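PDB 4DBD: orotidine 5'-phosphate decarboxylase from Sulfolobus solfataricus, which probably catalyses the decarboxylation of orotidine 5'-monophosphate to UMP, the last step of de novo UMP biosynthesis. Local coordinates for residues S4-A9 against T198-I203; L14-L19 against I49-E54; N107-A112 against T160-G165; K137-G142 against T150-D155; G171-A176 against N204-D209. All coordinates share one frame; numbering follows the deposited sequence.

Contact 1 (S4-A9 against T198-I203); sequences SRVILA and TALRTI
V6 meets L200 and I203 through its two methyl branches, one for each partner. CG1 of V6 lies 4.1 Å from CD1 of L200. CG2 of V6 lies 4.2 Å from CG2 of I203. The valine torsion sets this division: CG1 is anti to the backbone N (chi1 173°), while CG2 is anti to the carbonyl carbon. V6 and L200 run past each other in opposite directions. The leucine touches the valine with CD1, which is equally close to CB of V6. All three residues are buried. The contact joins the first strand of the TIM barrel, 6-10, to the C-terminal helix 196-210, which packs on the outside of the barrel wall. I190 of helix 188-191 and L26 add further apolar surface around V6. I7, next along the strand, points its CB the other way. The solvent side of the helix is more polar. T198 and T202 are exposed there. The hydroxyl OG1 of T202 bonds back to O of T198 at 3.0 Å, from above the carbonyl plane, and that oxygen also accepts from N of T202. R201 makes a salt bridge with E25. At the start of the strand, S4 forms an ST turn: N of V6 donates to OG of S4 at 3.1 Å, with an N-H...O angle of 159°. OD1 of N204 and O of E25 also bond to OG of S4.

Contact 2 (L14-L19 against I49-E54); sequences LSYQVL and IGLDVE
Y16 and L19, on the first helix of the TIM barrel (16-22), pack against G50 and L51. These two lie in the loop that leads from helix 41-48 into strand 55-62. L51 fits against both helix residues. Its CD2 lies 3.7 Å from CB of L19 and 4.1 Å from CE1 of Y16. Its other methyl, CD1, stays on L19, 3.9 Å from CB. CD2 approaches the tyrosine ring obliquely, and the side chains of Y16 and L51 run past each other in opposite directions. The phenol reaches back to G50. With CG of Y16 anti to the backbone N (chi1 -171°), the ring extends from the helix until OH comes 3.0 Å from CA of G50. N of G50 lies at the ring edge, near its plane. A side chain at G50 would collide with the hydroxyl. An alanine in place of Y16 would remove the ring and is likely to open a gap beside G50 and leave CD2 of L51 resting on L19 alone among these residues. Further out, L19 also packs on L8 and M10 of the first strand. E23 accepts from the backbone N of D52, which ties the loop to the region just after the helix. The helix start is fixed by S15 at the N-cap: N of V18 donates to OG of S15 at 3.2 Å, nearly straight at 173°.

Contact 3 (N107-A112 against T160-G165); sequences NLYLVA and TIVSPG
At the edge of the Y109 ring sits the methyl of T160. CG2 of T160 lies in the ring plane, 3.9 Å from both OH and CE1 of Y109. The remaining packing is with V162. Its CG1 lies 4.0 Å from CE1 of Y109, and its CG2 lies 4.2 Å from CD1. The two methyls approach the ring obliquely, and the two side chains cross at about a right angle. These are van der Waals contacts; that with V162 is apolar. The backbones stay well apart, with CA of Y109 8.4 Å from CA of T160. The polar end of the tyrosine is served from outside the two segments. OH of Y109 is hydrogen-bonded to OE1 of E55 and has a weak hydrogen bond with NZ of K137. A phenylalanine at Y109 would keep the ring but lose the hydroxyl, and would probably cost E55 this hydrogen bond and K137 its weak one. Strand 160-163 leads into P164 and G165, which are predicted to bind substrate. In the TIM barrel the strands 107-113 and 160-163 are not neighbours. Strand 138-141 lies between them and pairs with each. Inside the barrel the contact reaches over that strand. Y109 also touches I83 of strand 81-85, and V162 touches V140 of strand 138-141, while L108 and L110 pack outward on helix 124-134.

Contact 4 (K137-G142 against T150-D155); sequences KGIVVG and TQYRRD
I139 is the first residue of strand 138-141 to touch the helix 146-155, and it does so through Y152. Its CG1 stands between the backbone N and the carbonyl carbon (chi1 54°), and from there the chain extends to bring CD1 to the tyrosine. CD1 of I139 lies 3.6 Å from CD2 of Y152 and 4.1 Å from its CB. V140 follows and packs elsewhere, beside P164. V141 then points its CB at the helix again. Its CG2 lies 4.0 Å from CB of Y152 and 4.1 Å from CG. The two strand residues pack on CB and the near part of the ring, and both cross the tyrosine at a slant. The Y152 side chain also touches A112 and V113 of the neighbouring strand and I127 and I131 of helix 124-134, and K128 makes a cation-pi interaction with it. The outer surface of the helix is charged: NE of R154 donates to OD1 of D155 at 2.6 Å, in a salt bridge. Strand 138-141, helix 146-155 and strand 160-163 form one beta-alpha-beta unit of the TIM barrel, with Y152 filling the layer between sheet and helix.

Contact 5 (G171-A176 against N204-D209); sequences GSYGDA and NKIIED
I206 meets the CB end of Y173, and the two side chains cross at a slant. CG2 of I206 sits 3.9 Å from CB of Y173 and 3.6 Å from its backbone O. CD1 of I206 reaches CD2 of Y173 at 4.1 Å, oblique to the ring. The far end of the tyrosine leads away from the helix, with chi1 at -45°, and its OH is hydrogen-bonded to S189. I207 takes the next position. Its CG1, anti to the carbonyl carbon, lies against the backbone of G174, 3.8 Å from N and 3.9 Å from CA. Here the chains come close: CA of G174 is 4.5 Å from CA of I207. G174 has a positive phi of 98° in a type II turn from S172 to D175, where a side chain would jam against the carbonyl O of Y173. The same glycine is the N-cap of helix 175-179. G171 to G174 are predicted to be part of the substrate site. Between the two segments the packing is van der Waals contact of isoleucine carbons with a side chain and a backbone. With no side chain at G174, I207 can lie on the main chain, while N of G174 bonds to E184 and O of Y173 to K210, further along helix 196-210.

Overall arrangement
All five contacts belong to one TIM barrel of eight parallel strands. Contact 1 joins the first strand to the last helix, and contacts 2, 3 and 4 are nested in the loop it closes. Contacts 1 and 5 share helix 196-210, cross along the chain and lie about 9 Å apart between centres. Contacts 3 and 4 are closer, about 7 Å, and meet through neighbouring strands. Contact 2 touches contact 1 through L8 but lies about 28 Å from contact 4, on the opposite side of the chain's centre. Contact 3 is nearest the centre and touches contact 1 through I7 and contact 5 through G165. Contacts 3 and 5 include residues of the predicted substrate site; the others join strands, helices and a loop.

Contact 1 (S4-A9 against T198-I203)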
# COMPACT_ATOMS: atom_id res chain seq x y z
N SER A 4 -26.18 12.81 0.57
CA SER A 4 -25.67 11.45 0.48
C SER A 4 -24.61 11.16 1.53
O SER A 4 -23.88 12.04 1.98
CB SER A 4 -25.09 11.18 -0.92
OG SER A 4 -24.64 9.84 -1.03
N ARG A 5 -24.55 9.89 1.92
CA ARG A 5 -23.59 9.41 2.90
C ARG A 5 -22.65 8.44 2.21
O ARG A 5 -21.91 7.71 2.88
CB ARG A 5 -24.33 8.66 3.99
CG ARG A 5 -25.31 9.50 4.77
CD ARG A 5 -24.59 10.23 5.86
NE ARG A 5 -25.51 10.81 6.84
CZ ARG A 5 -25.29 10.83 8.15
NH1 ARG A 5 -24.17 10.29 8.63
NH2 ARG A 5 -26.17 11.37 8.97
N VAL A 6 -22.71 8.41 0.89
CA VAL A 6 -21.94 7.42 0.12
C VAL A 6 -20.64 7.97 -0.45
O VAL A 6 -20.61 9.05 -1.05
CB VAL A 6 -22.76 6.82 -1.03
CG1 VAL A 6 -21.88 5.94 -1.90
CG2 VAL A 6 -23.95 6.04 -0.50
N ILE A 7 -19.56 7.21 -0.27
CA ILE A 7 -18.31 7.49 -0.96
C ILE A 7 -18.12 6.40 -2.01
O ILE A 7 -18.04 5.22 -1.67
CB ILE A 7 -17.10 7.50 0.02
CG1 ILE A 7 -17.19 8.68 0.98
CG2 ILE A 7 -15.79 7.54 -0.77
CD1 ILE A 7 -16.26 8.58 2.17
N LEU A 8 -18.07 6.79 -3.28
CA LEU A 8 -17.88 5.82 -4.35
C LEU A 8 -16.46 5.29 -4.36
O LEU A 8 -15.50 6.06 -4.45
CB LEU A 8 -18.20 6.42 -5.73
CG LEU A 8 -17.89 5.53 -6.93
CD1 LEU A 8 -18.74 4.24 -6.88
CD2 LEU A 8 -18.12 6.26 -8.26
N ALA A 9 -16.31 3.97 -4.27
CA ALA A 9 -14.98 3.38 -4.41
C ALA A 9 -14.78 3.10 -5.88
O ALA A 9 -15.22 2.07 -6.40
CB ALA A 9 -14.84 2.11 -3.59
N THR A 198 -28.57 4.54 -11.26
CA THR A 198 -29.79 4.01 -10.66
C THR A 198 -29.50 3.29 -9.35
O THR A 198 -30.21 3.48 -8.36
CB THR A 198 -30.53 3.05 -11.62
OG1 THR A 198 -30.82 3.74 -12.84
CG2 THR A 198 -31.83 2.58 -11.00
N ALA A 199 -28.45 2.48 -9.34
CA ALA A 199 -28.07 1.78 -8.11
C ALA A 199 -27.65 2.76 -7.01
O ALA A 199 -28.07 2.62 -5.86
CB ALA A 199 -26.97 0.77 -8.38
N LEU A 200 -26.85 3.77 -7.35
CA LEU A 200 -26.54 4.78 -6.35
C LEU A 200 -27.81 5.43 -5.80
O LEU A 200 -27.93 5.63 -4.60
CB LEU A 200 -25.57 5.84 -6.91
CG LEU A 200 -25.35 7.08 -6.02
CD1 LEU A 200 -24.77 6.73 -4.64
CD2 LEU A 200 -24.45 8.09 -6.74
N ARG A 201 -28.77 5.76 -6.66
CA ARG A 201 -29.99 6.40 -6.17
C ARG A 201 -30.79 5.46 -5.24
O ARG A 201 -31.30 5.88 -4.20
CB ARG A 201 -30.85 6.93 -7.33
CG ARG A 201 -30.11 7.96 -8.19
CD ARG A 201 -31.00 8.77 -9.14
NE ARG A 201 -30.43 10.12 -9.31
CZ ARG A 201 -30.38 10.80 -10.45
NH1 ARG A 201 -30.87 10.31 -11.58
NH2 ARG A 201 -29.82 12.01 -10.45
N THR A 202 -30.87 4.19 -5.61
CA THR A 202 -31.57 3.20 -4.81
C THR A 202 -30.90 3.02 -3.44
O THR A 202 -31.56 3.02 -2.40
CB THR A 202 -31.61 1.86 -5.55
OG1 THR A 202 -32.29 2.02 -6.81
CG2 THR A 202 -32.30 0.79 -4.72
N ILE A 203 -29.57 2.90 -3.46
CA ILE A 203 -28.78 2.77 -2.23
C ILE A 203 -28.91 4.01 -1.35
O ILE A 203 -29.04 3.91 -0.13
CB ILE A 203 -27.30 2.52 -2.56
CG1 ILE A 203 -27.13 1.13 -3.18
CG2 ILE A 203 -26.43 2.72 -1.32
CD1 ILE A 203 -25.79 0.92 -3.86

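Contact 2 (L14-L19 against I49-E54)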
# COMPACT_ATOMS: atom_id res chain seq x y z
N LEU A 14 -15.43 4.69 -14.44
CA LEU A 14 -16.77 5.15 -14.82
C LEU A 14 -16.61 6.39 -15.70
O LEU A 14 -15.65 7.14 -15.56
CB LEU A 14 -17.61 5.48 -13.58
CG LEU A 14 -18.20 4.31 -12.81
CD1 LEU A 14 -19.21 4.79 -11.78
CD2 LEU A 14 -18.85 3.32 -13.76
N SER A 15 -17.56 6.62 -16.61
CA SER A 15 -17.43 7.73 -17.55
C SER A 15 -17.60 9.07 -16.84
O SER A 15 -18.21 9.15 -15.78
CB SER A 15 -18.46 7.63 -18.66
OG SER A 15 -19.67 8.24 -18.25
N TYR A 16 -17.08 10.13 -17.45
CA TYR A 16 -17.18 11.45 -16.87
C TYR A 16 -18.63 11.88 -16.71
O TYR A 16 -18.98 12.51 -15.72
CB TYR A 16 -16.41 12.47 -17.72
CG TYR A 16 -16.28 13.83 -17.06
CD1 TYR A 16 -15.26 14.09 -16.16
CD2 TYR A 16 -17.19 14.85 -17.34
CE1 TYR A 16 -15.14 15.33 -15.55
CE2 TYR A 16 -17.07 16.09 -16.74
CZ TYR A 16 -16.04 16.33 -15.85
OH TYR A 16 -15.93 17.56 -15.24
N GLN A 17 -19.46 11.57 -17.70
CA GLN A 17 -20.86 11.98 -17.65
C GLN A 17 -21.59 11.35 -16.46
O GLN A 17 -22.34 12.03 -15.76
CB GLN A 17 -21.58 11.67 -18.96
CG GLN A 17 -20.91 12.30 -20.18
CD GLN A 17 -20.70 13.80 -20.01
OE1 GLN A 17 -21.56 14.50 -19.47
NE2 GLN A 17 -19.55 14.29 -20.48
N VAL A 18 -21.35 10.06 -16.23
CA VAL A 18 -21.91 9.37 -15.06
C VAL A 18 -21.51 10.04 -13.75
O VAL A 18 -22.36 10.30 -12.88
CB VAL A 18 -21.45 7.88 -15.02
CG1 VAL A 18 -21.81 7.24 -13.68
CG2 VAL A 18 -22.05 7.11 -16.18
N LEU A 19 -20.22 10.33 -13.61
CA LEU A 19 -19.73 10.95 -12.38
C LEU A 19 -20.37 12.31 -12.13
O LEU A 19 -20.59 12.70 -10.99
CB LEU A 19 -18.20 11.04 -12.40
CG LEU A 19 -17.50 9.68 -12.54
CD1 LEU A 19 -15.99 9.82 -12.74
CD2 LEU A 19 -17.80 8.80 -11.33
N ILE A 49 -11.42 16.04 -12.68
CA ILE A 49 -11.26 17.49 -12.67
C ILE A 49 -12.49 18.33 -12.32
O ILE A 49 -12.46 19.10 -11.36
CB ILE A 49 -10.62 18.00 -13.98
CG1 ILE A 49 -9.10 17.82 -13.91
CG2 ILE A 49 -10.98 19.46 -14.21
CD1 ILE A 49 -8.39 18.19 -15.20
N GLY A 50 -13.57 18.18 -13.08
CA GLY A 50 -14.73 19.04 -12.89
C GLY A 50 -15.65 18.67 -11.73
O GLY A 50 -16.53 19.46 -11.35
N LEU A 51 -15.44 17.49 -11.15
CA LEU A 51 -16.39 16.92 -10.19
C LEU A 51 -16.55 17.73 -8.91
O LEU A 51 -15.58 18.00 -8.21
CB LEU A 51 -15.97 15.48 -9.85
CG LEU A 51 -15.74 14.55 -11.05
CD1 LEU A 51 -15.42 13.15 -10.57
CD2 LEU A 51 -16.96 14.54 -11.97
N ASP A 52 -17.79 18.11 -8.61
CA ASP A 52 -18.09 18.82 -7.37
C ASP A 52 -18.56 17.87 -6.27
O ASP A 52 -19.76 17.75 -6.01
CB ASP A 52 -19.14 19.90 -7.60
CG ASP A 52 -19.50 20.64 -6.31
OD1 ASP A 52 -18.57 21.00 -5.55
OD2 ASP A 52 -20.71 20.86 -6.06
N VAL A 53 -17.60 17.20 -5.64
CA VAL A 53 -17.90 16.41 -4.46
C VAL A 53 -17.11 16.99 -3.29
O VAL A 53 -16.11 17.69 -3.50
CB VAL A 53 -17.58 14.91 -4.67
CG1 VAL A 53 -18.49 14.32 -5.73
CG2 VAL A 53 -16.13 14.71 -5.05
N GLU A 54 -17.57 16.74 -2.08
CA GLU A 54 -16.89 17.25 -0.90
C GLU A 54 -15.46 16.72 -0.84
O GLU A 54 -14.53 17.47 -0.56
CB GLU A 54 -17.65 16.89 0.38
CG GLU A 54 -19.10 17.36 0.40
CD GLU A 54 -19.22 18.86 0.56
OE1 GLU A 54 -18.52 19.43 1.42
OE2 GLU A 54 -20.02 19.48 -0.19

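Contact 3 (N107-A112 against T160-G165)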
# COMPACT_ATOMS: atom_id res chain seq x y z
N ASN A 107 -6.07 16.20 3.96
CA ASN A 107 -6.55 15.41 5.10
C ASN A 107 -5.95 14.00 5.09
O ASN A 107 -5.69 13.43 4.03
CB ASN A 107 -8.07 15.29 5.06
CG ASN A 107 -8.78 16.62 5.09
OD1 ASN A 107 -8.49 17.48 5.92
ND2 ASN A 107 -9.74 16.80 4.18
N LEU A 108 -5.78 13.43 6.28
CA LEU A 108 -5.32 12.05 6.44
C LEU A 108 -6.42 11.22 7.08
O LEU A 108 -7.04 11.64 8.05
CB LEU A 108 -4.05 12.00 7.31
CG LEU A 108 -3.42 10.64 7.63
CD1 LEU A 108 -3.01 9.90 6.35
CD2 LEU A 108 -2.24 10.77 8.60
N TYR A 109 -6.68 10.05 6.49
CA TYR A 109 -7.57 9.04 7.08
C TYR A 109 -6.72 7.81 7.38
O TYR A 109 -5.97 7.36 6.51
CB TYR A 109 -8.66 8.65 6.09
CG TYR A 109 -9.74 9.69 5.93
CD1 TYR A 109 -10.96 9.55 6.57
CD2 TYR A 109 -9.55 10.81 5.12
CE1 TYR A 109 -11.96 10.50 6.43
CE2 TYR A 109 -10.55 11.76 4.97
CZ TYR A 109 -11.74 11.60 5.63
OH TYR A 109 -12.74 12.53 5.50
N LEU A 110 -6.84 7.25 8.58
CA LEU A 110 -6.05 6.07 8.94
C LEU A 110 -6.91 4.82 9.01
O LEU A 110 -8.02 4.84 9.53
CB LEU A 110 -5.32 6.28 10.26
CG LEU A 110 -4.26 7.37 10.34
CD1 LEU A 110 -3.69 7.42 11.75
CD2 LEU A 110 -3.14 7.12 9.31
N VAL A 111 -6.38 3.72 8.48
CA VAL A 111 -7.09 2.45 8.51
C VAL A 111 -7.04 1.83 9.90
O VAL A 111 -5.95 1.54 10.42
CB VAL A 111 -6.51 1.47 7.48
CG1 VAL A 111 -7.17 0.10 7.63
CG2 VAL A 111 -6.71 2.02 6.08
N ALA A 112 -8.20 1.63 10.52
CA ALA A 112 -8.24 1.09 11.89
C ALA A 112 -8.65 -0.38 11.91
O ALA A 112 -8.02 -1.19 12.59
CB ALA A 112 -9.16 1.91 12.79
N THR A 160 -14.04 11.82 11.65
CA THR A 160 -14.84 11.28 10.55
C THR A 160 -14.59 9.78 10.45
O THR A 160 -13.45 9.33 10.33
CB THR A 160 -14.52 11.96 9.21
OG1 THR A 160 -14.74 13.37 9.32
CG2 THR A 160 -15.40 11.40 8.08
N ILE A 161 -15.66 9.00 10.48
CA ILE A 161 -15.55 7.55 10.35
C ILE A 161 -16.12 7.14 9.01
O ILE A 161 -17.25 7.49 8.68
CB ILE A 161 -16.24 6.82 11.53
CG1 ILE A 161 -15.56 7.21 12.84
CG2 ILE A 161 -16.26 5.31 11.32
CD1 ILE A 161 -16.01 6.42 14.07
N VAL A 162 -15.32 6.43 8.22
CA VAL A 162 -15.74 5.96 6.90
C VAL A 162 -15.65 4.45 6.89
O VAL A 162 -14.73 3.86 7.48
CB VAL A 162 -14.89 6.58 5.76
CG1 VAL A 162 -15.10 8.09 5.72
CG2 VAL A 162 -13.42 6.21 5.93
N SER A 163 -16.64 3.81 6.26
CA SER A 163 -16.79 2.37 6.39
C SER A 163 -17.04 1.69 5.06
O SER A 163 -18.12 1.81 4.48
CB SER A 163 -17.95 2.04 7.33
OG SER A 163 -17.68 2.46 8.65
N PRO A 164 -16.05 0.94 4.58
CA PRO A 164 -16.18 0.16 3.35
C PRO A 164 -16.76 -1.20 3.68
O PRO A 164 -17.14 -1.43 4.82
CB PRO A 164 -14.74 0.04 2.85
CG PRO A 164 -13.90 0.11 4.10
CD PRO A 164 -14.69 0.87 5.14
N GLY A 165 -16.85 -2.08 2.68
CA GLY A 165 -17.39 -3.41 2.91
C GLY A 165 -18.91 -3.48 2.84
O GLY A 165 -19.49 -4.49 3.24

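Contact 4 (K137-G142 against T150-D155)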
# COMPACT_ATOMS: atom_id res chain seq x y z
N LYS A 137 -7.80 13.38 10.21
CA LYS A 137 -9.15 13.88 9.95
C LYS A 137 -10.16 12.76 10.21
O LYS A 137 -11.23 12.99 10.78
CB LYS A 137 -9.27 14.35 8.51
CG LYS A 137 -10.71 14.59 8.04
CD LYS A 137 -11.14 16.04 8.18
CE LYS A 137 -12.59 16.23 7.71
NZ LYS A 137 -13.00 15.19 6.74
N GLY A 138 -9.80 11.55 9.79
CA GLY A 138 -10.73 10.44 9.82
C GLY A 138 -10.07 9.09 9.98
O GLY A 138 -8.83 8.97 9.98
N ILE A 139 -10.90 8.06 10.12
CA ILE A 139 -10.42 6.69 10.23
C ILE A 139 -11.34 5.77 9.45
O ILE A 139 -12.54 6.05 9.30
CB ILE A 139 -10.34 6.20 11.70
CG1 ILE A 139 -11.68 6.41 12.39
CG2 ILE A 139 -9.21 6.94 12.44
CD1 ILE A 139 -11.70 5.94 13.85
N VAL A 140 -10.77 4.68 8.94
CA VAL A 140 -11.51 3.71 8.16
C VAL A 140 -11.84 2.54 9.08
O VAL A 140 -10.93 1.89 9.60
CB VAL A 140 -10.66 3.22 6.96
CG1 VAL A 140 -11.46 2.26 6.08
CG2 VAL A 140 -10.15 4.39 6.14
N VAL A 141 -13.13 2.28 9.31
CA VAL A 141 -13.55 1.14 10.13
C VAL A 141 -14.50 0.26 9.33
O VAL A 141 -15.59 0.70 8.94
CB VAL A 141 -14.23 1.58 11.44
CG1 VAL A 141 -14.43 0.37 12.34
CG2 VAL A 141 -13.39 2.64 12.15
N GLY A 142 -14.10 -0.99 9.10
CA GLY A 142 -14.82 -1.91 8.23
C GLY A 142 -16.32 -2.03 8.47
O GLY A 142 -16.77 -2.10 9.62
N THR A 150 -19.11 1.14 16.30
CA THR A 150 -19.72 1.84 17.43
C THR A 150 -18.66 2.21 18.47
O THR A 150 -18.63 3.34 18.98
CB THR A 150 -20.82 1.00 18.08
OG1 THR A 150 -21.71 0.51 17.06
CG2 THR A 150 -21.59 1.85 19.07
N GLN A 151 -17.77 1.27 18.75
CA GLN A 151 -16.69 1.47 19.71
C GLN A 151 -15.71 2.54 19.25
O GLN A 151 -15.30 3.39 20.04
CB GLN A 151 -15.98 0.15 19.99
CG GLN A 151 -16.87 -0.83 20.75
CD GLN A 151 -16.54 -2.28 20.47
OE1 GLN A 151 -15.50 -2.60 19.89
NE2 GLN A 151 -17.44 -3.18 20.89
N TYR A 152 -15.32 2.51 17.98
CA TYR A 152 -14.48 3.60 17.49
C TYR A 152 -15.21 4.94 17.56
O TYR A 152 -14.59 5.97 17.84
CB TYR A 152 -13.92 3.32 16.09
CG TYR A 152 -12.62 2.54 16.14
CD1 TYR A 152 -12.62 1.17 16.29
CD2 TYR A 152 -11.40 3.20 16.09
CE1 TYR A 152 -11.44 0.45 16.35
CE2 TYR A 152 -10.21 2.49 16.16
CZ TYR A 152 -10.24 1.12 16.29
OH TYR A 152 -9.06 0.40 16.37
N ARG A 153 -16.52 4.94 17.33
CA ARG A 153 -17.29 6.18 17.43
C ARG A 153 -17.26 6.70 18.86
O ARG A 153 -17.17 7.91 19.10
CB ARG A 153 -18.73 5.98 16.95
CG ARG A 153 -19.65 7.15 17.28
CD ARG A 153 -19.11 8.46 16.75
NE ARG A 153 -19.11 8.48 15.29
CZ ARG A 153 -18.28 9.20 14.54
NH1 ARG A 153 -17.35 9.96 15.11
NH2 ARG A 153 -18.36 9.13 13.22
N ARG A 154 -17.34 5.78 19.82
CA ARG A 154 -17.25 6.11 21.24
C ARG A 154 -15.87 6.67 21.57
O ARG A 154 -15.75 7.68 22.26
CB ARG A 154 -17.50 4.85 22.07
CG ARG A 154 -16.95 4.91 23.50
CD ARG A 154 -16.81 3.52 24.12
NE ARG A 154 -15.63 2.80 23.64
CZ ARG A 154 -15.51 1.47 23.68
NH1 ARG A 154 -16.50 0.73 24.18
NH2 ARG A 154 -14.40 0.88 23.23
N ASP A 155 -14.83 6.00 21.07
CA ASP A 155 -13.45 6.35 21.40
C ASP A 155 -12.97 7.61 20.68
O ASP A 155 -12.03 8.25 21.11
CB ASP A 155 -12.51 5.19 21.06
CG ASP A 155 -12.78 3.94 21.89
OD1 ASP A 155 -13.46 4.04 22.94
OD2 ASP A 155 -12.30 2.86 21.48

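Contact 5 (G171-A176 against N204-D209)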
# COMPACT_ATOMS: atom_id res chain seq x y z
N GLY A 171 -21.71 -5.99 3.97
CA GLY A 171 -22.39 -4.87 4.60
C GLY A 171 -23.74 -4.54 3.97
O GLY A 171 -23.82 -4.22 2.77
N SER A 172 -24.80 -4.63 4.78
CA SER A 172 -26.15 -4.23 4.37
C SER A 172 -26.27 -2.71 4.41
O SER A 172 -26.02 -2.10 5.45
CB SER A 172 -27.19 -4.85 5.29
OG SER A 172 -28.50 -4.42 4.95
N TYR A 173 -26.66 -2.09 3.29
CA TYR A 173 -26.55 -0.63 3.15
C TYR A 173 -27.20 0.14 4.28
O TYR A 173 -28.39 -0.04 4.57
CB TYR A 173 -27.13 -0.17 1.81
CG TYR A 173 -26.67 -1.02 0.67
CD1 TYR A 173 -25.36 -0.95 0.21
CD2 TYR A 173 -27.54 -1.91 0.06
CE1 TYR A 173 -24.94 -1.75 -0.84
CE2 TYR A 173 -27.13 -2.70 -1.00
CZ TYR A 173 -25.83 -2.62 -1.43
OH TYR A 173 -25.42 -3.42 -2.48
N GLY A 174 -26.42 1.03 4.90
CA GLY A 174 -26.90 1.90 5.95
C GLY A 174 -26.59 1.39 7.34
O GLY A 174 -26.70 2.14 8.31
N ASP A 175 -26.20 0.13 7.45
CA ASP A 175 -25.92 -0.46 8.76
C ASP A 175 -24.70 0.15 9.43
O ASP A 175 -24.63 0.23 10.66
CB ASP A 175 -25.73 -1.98 8.68
CG ASP A 175 -27.03 -2.74 8.49
OD1 ASP A 175 -28.12 -2.11 8.44
OD2 ASP A 175 -26.97 -3.98 8.40
N ALA A 176 -23.73 0.56 8.62
CA ALA A 176 -22.51 1.15 9.16
C ALA A 176 -22.81 2.55 9.68
O ALA A 176 -22.43 2.90 10.80
CB ALA A 176 -21.41 1.17 8.12
N ASN A 204 -28.87 5.19 -1.97
CA ASN A 204 -29.10 6.42 -1.22
C ASN A 204 -30.45 6.38 -0.52
O ASN A 204 -30.56 6.75 0.65
CB ASN A 204 -28.99 7.65 -2.13
CG ASN A 204 -27.56 8.09 -2.35
OD1 ASN A 204 -26.67 7.81 -1.54
ND2 ASN A 204 -27.32 8.81 -3.45
N LYS A 205 -31.48 5.92 -1.24
CA LYS A 205 -32.82 5.83 -0.64
C LYS A 205 -32.82 4.87 0.55
O LYS A 205 -33.37 5.18 1.60
CB LYS A 205 -33.86 5.39 -1.67
CG LYS A 205 -34.14 6.40 -2.77
CD LYS A 205 -35.26 5.91 -3.67
CE LYS A 205 -35.24 6.59 -5.03
NZ LYS A 205 -35.44 5.59 -6.11
N ILE A 206 -32.22 3.69 0.37
CA ILE A 206 -32.12 2.71 1.44
C ILE A 206 -31.46 3.30 2.68
O ILE A 206 -31.91 3.11 3.81
CB ILE A 206 -31.32 1.47 0.99
CG1 ILE A 206 -32.12 0.66 -0.04
CG2 ILE A 206 -30.98 0.58 2.19
CD1 ILE A 206 -31.28 -0.35 -0.82
N ILE A 207 -30.39 4.04 2.46
CA ILE A 207 -29.64 4.60 3.57
C ILE A 207 -30.42 5.69 4.31
O ILE A 207 -30.45 5.69 5.53
CB ILE A 207 -28.27 5.13 3.10
CG1 ILE A 207 -27.39 3.96 2.67
CG2 ILE A 207 -27.60 5.94 4.21
CD1 ILE A 207 -26.04 4.34 2.11
N GLU A 208 -31.05 6.60 3.57
CA GLU A 208 -31.79 7.68 4.21
C GLU A 208 -33.04 7.18 4.94
O GLU A 208 -33.56 7.86 5.82
CB GLU A 208 -32.13 8.81 3.22
CG GLU A 208 -33.01 8.39 2.05
CD GLU A 208 -33.88 9.54 1.53
OE1 GLU A 208 -33.75 10.67 2.05
OE2 GLU A 208 -34.70 9.31 0.61
N ASP A 209 -33.51 5.99 4.56
CA ASP A 209 -34.59 5.34 5.30
C ASP A 209 -34.08 4.77 6.62
O ASP A 209 -34.64 5.02 7.68
CB ASP A 209 -35.23 4.23 4.47
CG ASP A 209 -36.09 4.76 3.32
OD1 ASP A 209 -36.49 5.94 3.36
OD2 ASP A 209 -36.38 3.97 2.39